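Local atomic coordinates of tyrocidine synthetase 3 (Brevibacillus brevis, PDB entry 2JGP), a protein that probably carries the growing peptide on its carrier domain and forms a peptide bond in its condensation domain during nonribosomal synthesis of the antibiotic tyrocidine. Residues F140-S153 against V162-A174. Residues are numbered along the deposited sequence; the frame is centred on the assembly and turned at random.
Sequences FQRLIARHESLRTS and VQNIHEDVPFALA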
# COMPACT_ATOMS: atom_id res chain seq x y z
N PHE A 140 18.45 -18.57 4.10
CA PHE A 140 17.08 -18.80 3.62
C PHE A 140 16.34 -19.85 4.46
O PHE A 140 15.13 -19.72 4.68
CB PHE A 140 17.07 -19.21 2.15
CG PHE A 140 17.11 -18.05 1.20
CD1 PHE A 140 15.99 -17.23 1.05
CD2 PHE A 140 18.25 -17.75 0.47
CE1 PHE A 140 16.01 -16.15 0.19
CE2 PHE A 140 18.28 -16.67 -0.39
CZ PHE A 140 17.16 -15.87 -0.54
N GLN A 141 17.05 -20.87 4.91
CA GLN A 141 16.45 -21.90 5.75
C GLN A 141 15.98 -21.30 7.07
O GLN A 141 14.87 -21.59 7.54
CB GLN A 141 17.44 -23.05 5.99
CG GLN A 141 17.63 -23.93 4.75
CD GLN A 141 18.70 -24.99 4.92
OE1 GLN A 141 18.61 -26.06 4.32
NE2 GLN A 141 19.72 -24.70 5.72
N ARG A 142 16.81 -20.43 7.64
CA ARG A 142 16.44 -19.69 8.85
C ARG A 142 15.25 -18.75 8.60
O ARG A 142 14.35 -18.68 9.44
CB ARG A 142 17.63 -18.91 9.41
CG ARG A 142 18.68 -19.79 10.10
CD ARG A 142 19.68 -18.95 10.88
NE ARG A 142 20.51 -19.77 11.77
CZ ARG A 142 21.54 -20.52 11.38
NH1 ARG A 142 21.91 -20.57 10.10
NH2 ARG A 142 22.22 -21.22 12.28
N LEU A 143 15.25 -18.06 7.46
CA LEU A 143 14.12 -17.19 7.10
C LEU A 143 12.82 -17.96 7.02
O LEU A 143 11.79 -17.51 7.51
CB LEU A 143 14.35 -16.51 5.74
CG LEU A 143 15.22 -15.25 5.65
CD1 LEU A 143 15.20 -14.76 4.20
CD2 LEU A 143 14.75 -14.16 6.60
N ILE A 144 12.89 -19.13 6.38
CA ILE A 144 11.73 -20.01 6.25
C ILE A 144 11.25 -20.49 7.62
O ILE A 144 10.05 -20.51 7.88
CB ILE A 144 12.05 -21.23 5.35
CG1 ILE A 144 12.29 -20.77 3.91
CG2 ILE A 144 10.91 -22.24 5.38
CD1 ILE A 144 12.99 -21.80 3.04
N ALA A 145 12.19 -20.85 8.50
CA ALA A 145 11.85 -21.20 9.88
C ALA A 145 11.22 -20.03 10.64
O ALA A 145 10.29 -20.22 11.42
CB ALA A 145 13.09 -21.69 10.63
N ARG A 146 11.72 -18.82 10.38
CA ARG A 146 11.28 -17.62 11.09
C ARG A 146 9.88 -17.14 10.69
O ARG A 146 9.10 -16.73 11.55
CB ARG A 146 12.28 -16.48 10.85
CG ARG A 146 11.86 -15.11 11.38
CD ARG A 146 13.01 -14.12 11.22
NE ARG A 146 12.62 -12.74 11.47
CZ ARG A 146 12.42 -12.22 12.68
NH1 ARG A 146 12.52 -12.97 13.76
NH2 ARG A 146 12.08 -10.94 12.79
N HIS A 147 9.58 -17.18 9.40
CA HIS A 147 8.37 -16.57 8.87
C HIS A 147 7.34 -17.63 8.47
O HIS A 147 7.55 -18.36 7.50
CB HIS A 147 8.71 -15.69 7.66
CG HIS A 147 9.56 -14.50 8.00
ND1 HIS A 147 9.10 -13.48 8.80
CD2 HIS A 147 10.83 -14.18 7.67
CE1 HIS A 147 10.05 -12.58 8.94
NE2 HIS A 147 11.11 -12.98 8.26
N GLU A 148 6.24 -17.71 9.23
CA GLU A 148 5.21 -18.73 9.00
C GLU A 148 4.64 -18.69 7.60
O GLU A 148 4.20 -19.72 7.08
CB GLU A 148 4.06 -18.61 10.00
CG GLU A 148 4.30 -19.28 11.33
CD GLU A 148 3.05 -19.36 12.20
OE1 GLU A 148 2.01 -18.75 11.87
OE2 GLU A 148 3.13 -20.04 13.25
N SER A 149 4.61 -17.50 6.99
CA SER A 149 4.11 -17.37 5.62
C SER A 149 4.95 -18.20 4.64
O SER A 149 4.43 -18.68 3.63
CB SER A 149 4.06 -15.91 5.20
OG SER A 149 3.02 -15.23 5.88
N LEU A 150 6.23 -18.38 4.94
CA LEU A 150 7.11 -19.21 4.11
C LEU A 150 6.97 -20.72 4.41
O LEU A 150 7.64 -21.54 3.77
CB LEU A 150 8.57 -18.79 4.28
CG LEU A 150 8.89 -17.34 3.88
CD1 LEU A 150 10.38 -17.07 4.00
CD2 LEU A 150 8.38 -17.04 2.46
N ARG A 151 6.12 -21.07 5.37
CA ARG A 151 5.79 -22.47 5.66
C ARG A 151 4.29 -22.72 5.49
O ARG A 151 3.76 -23.70 6.02
CB ARG A 151 6.26 -22.83 7.07
CG ARG A 151 7.78 -22.84 7.19
CD ARG A 151 8.27 -23.10 8.61
NE ARG A 151 8.13 -21.94 9.50
CZ ARG A 151 7.26 -21.84 10.50
NH1 ARG A 151 6.39 -22.81 10.77
NH2 ARG A 151 7.24 -20.74 11.24
N THR A 152 3.63 -21.85 4.74
CA THR A 152 2.19 -21.93 4.55
C THR A 152 1.86 -22.51 3.17
O THR A 152 2.41 -22.07 2.17
CB THR A 152 1.54 -20.54 4.64
OG1 THR A 152 1.76 -20.00 5.94
CG2 THR A 152 0.04 -20.62 4.37
N SER A 153 0.97 -23.49 3.15
CA SER A 153 0.39 -24.00 1.92
C SER A 153 -1.11 -23.75 2.01
O SER A 153 -1.61 -23.35 3.06
CB SER A 153 0.67 -25.49 1.76
OG SER A 153 -0.00 -26.27 2.74
N VAL A 162 -8.03 -22.39 2.68
CA VAL A 162 -7.52 -22.18 4.03
C VAL A 162 -6.01 -22.29 4.05
O VAL A 162 -5.40 -22.92 3.18
CB VAL A 162 -8.11 -23.21 5.03
CG1 VAL A 162 -9.61 -23.00 5.21
CG2 VAL A 162 -7.81 -24.65 4.57
N GLN A 163 -5.42 -21.66 5.07
CA GLN A 163 -3.99 -21.71 5.28
C GLN A 163 -3.62 -22.94 6.07
O GLN A 163 -4.22 -23.22 7.12
CB GLN A 163 -3.52 -20.48 6.05
CG GLN A 163 -3.83 -19.17 5.38
CD GLN A 163 -3.21 -18.01 6.10
OE1 GLN A 163 -2.01 -17.76 5.96
NE2 GLN A 163 -4.01 -17.29 6.89
N ASN A 164 -2.65 -23.69 5.56
CA ASN A 164 -2.12 -24.87 6.22
C ASN A 164 -0.69 -24.55 6.61
O ASN A 164 0.18 -24.41 5.75
CB ASN A 164 -2.21 -26.07 5.26
CG ASN A 164 -1.90 -27.39 5.94
OD1 ASN A 164 -1.52 -27.44 7.11
ND2 ASN A 164 -2.07 -28.48 5.19
N ILE A 165 -0.46 -24.38 7.91
CA ILE A 165 0.85 -23.95 8.41
C ILE A 165 1.66 -25.18 8.77
O ILE A 165 1.21 -26.00 9.58
CB ILE A 165 0.71 -23.06 9.68
CG1 ILE A 165 -0.34 -21.97 9.46
CG2 ILE A 165 2.05 -22.45 10.06
CD1 ILE A 165 -0.04 -21.04 8.35
N HIS A 166 2.85 -25.31 8.18
CA HIS A 166 3.69 -26.48 8.40
C HIS A 166 4.82 -26.21 9.38
O HIS A 166 5.54 -25.22 9.28
CB HIS A 166 4.24 -26.99 7.07
CG HIS A 166 3.18 -27.39 6.10
ND1 HIS A 166 2.61 -28.65 6.09
CD2 HIS A 166 2.57 -26.69 5.11
CE1 HIS A 166 1.70 -28.71 5.13
NE2 HIS A 166 1.66 -27.53 4.52
N GLU A 167 4.88 -27.08 10.37
CA GLU A 167 6.00 -27.24 11.30
C GLU A 167 7.38 -26.98 10.67
O GLU A 167 8.09 -26.04 11.05
CB GLU A 167 5.98 -28.66 11.91
CG GLU A 167 4.68 -29.51 11.68
CD GLU A 167 4.42 -29.92 10.22
OE1 GLU A 167 5.37 -30.31 9.51
OE2 GLU A 167 3.25 -29.86 9.78
N ASP A 168 7.75 -27.84 9.72
CA ASP A 168 9.02 -27.77 9.00
C ASP A 168 8.72 -28.02 7.53
O ASP A 168 7.74 -28.69 7.21
CB ASP A 168 9.99 -28.86 9.47
CG ASP A 168 10.45 -28.66 10.91
OD1 ASP A 168 11.12 -27.65 11.19
OD2 ASP A 168 10.14 -29.53 11.75
N VAL A 169 9.55 -27.48 6.64
CA VAL A 169 9.39 -27.70 5.19
C VAL A 169 10.75 -27.92 4.52
O VAL A 169 11.76 -27.40 4.99
CB VAL A 169 8.70 -26.50 4.53
CG1 VAL A 169 7.32 -26.26 5.15
CG2 VAL A 169 9.57 -25.23 4.64
N PRO A 170 10.76 -28.67 3.40
CA PRO A 170 12.01 -28.90 2.69
C PRO A 170 12.42 -27.70 1.84
O PRO A 170 11.57 -27.07 1.20
CB PRO A 170 11.69 -30.11 1.80
CG PRO A 170 10.24 -30.00 1.53
CD PRO A 170 9.62 -29.32 2.73
N PHE A 171 13.71 -27.37 1.85
CA PHE A 171 14.24 -26.30 1.02
C PHE A 171 15.70 -26.57 0.68
O PHE A 171 16.48 -26.89 1.57
CB PHE A 171 14.10 -24.94 1.71
CG PHE A 171 14.71 -23.80 0.93
CD1 PHE A 171 13.96 -23.09 0.02
CD2 PHE A 171 16.05 -23.46 1.11
CE1 PHE A 171 14.52 -22.05 -0.70
CE2 PHE A 171 16.62 -22.42 0.39
CZ PHE A 171 15.86 -21.72 -0.52
N ALA A 172 16.04 -26.43 -0.59
CA ALA A 172 17.43 -26.45 -1.02
C ALA A 172 17.68 -25.30 -1.99
O ALA A 172 16.83 -24.99 -2.84
CB ALA A 172 17.78 -27.78 -1.68
N LEU A 173 18.84 -24.66 -1.84
CA LEU A 173 19.33 -23.66 -2.79
C LEU A 173 19.68 -24.36 -4.10
O LEU A 173 20.45 -25.32 -4.10
CB LEU A 173 20.59 -22.98 -2.23
CG LEU A 173 21.33 -21.93 -3.07
CD1 LEU A 173 22.48 -21.34 -2.27
CD2 LEU A 173 21.86 -22.49 -4.37
N ALA A 174 19.15 -23.85 -5.21
CA ALA A 174 19.48 -24.36 -6.54
C ALA A 174 20.73 -23.64 -7.06
O ALA A 174 20.68 -22.44 -7.33
CB ALA A 174 18.32 -24.15 -7.49
O HOH W 1 0.57 -16.04 4.70
O HOH W 2 0.38 -17.99 7.26
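S153 and N164 form an antiparallel hydrogen-bonded pair, S153 N to N164 O at 2.9 Å and N164 N to S153 O at 2.7 Å, and one further backbone bond, H166 N to R151 O (2.8 Å, 160° at the hydrogen), follows beyond T152 and I165. Between these bonds T152 and I165 are a non-hydrogen-bonded pair with side chains alongside each other, I165 CD1 reaching T152 OG1. That hydroxyl also donates to E148 O from above the carbonyl plane, while R151 N reaches the same oxygen from the opposite face. On the other sheet face S153 OG meets H166 NE2 at the ring edge (2.7 Å); either may be the donor. A water joins T152 OG1 to Q163 OE1, and Q163 NE2 bonds P98 O. Topologically this is the base of the hairpin of strands 152-157 and 160-165 in the condensation domain, and beyond I165 the chain runs back along helix 133-146. R151 ties the end of that helix to the chain leaving the hairpin: bent at chi3 (-75°), it brings NE to I144 O (2.9 Å) and NH1 to H166 O (3.0 Å), both acceptors close to the guanidinium plane. Farther along, V169 CG2 presses on I144 CG2 at 3.4 Å, tighter than usual. F171, its CG anti to the backbone N (chi1 176°), lays one ring face against I144 CD1, with F140 CB near CE2 and V204 of strand 202-210 also touching its side chain.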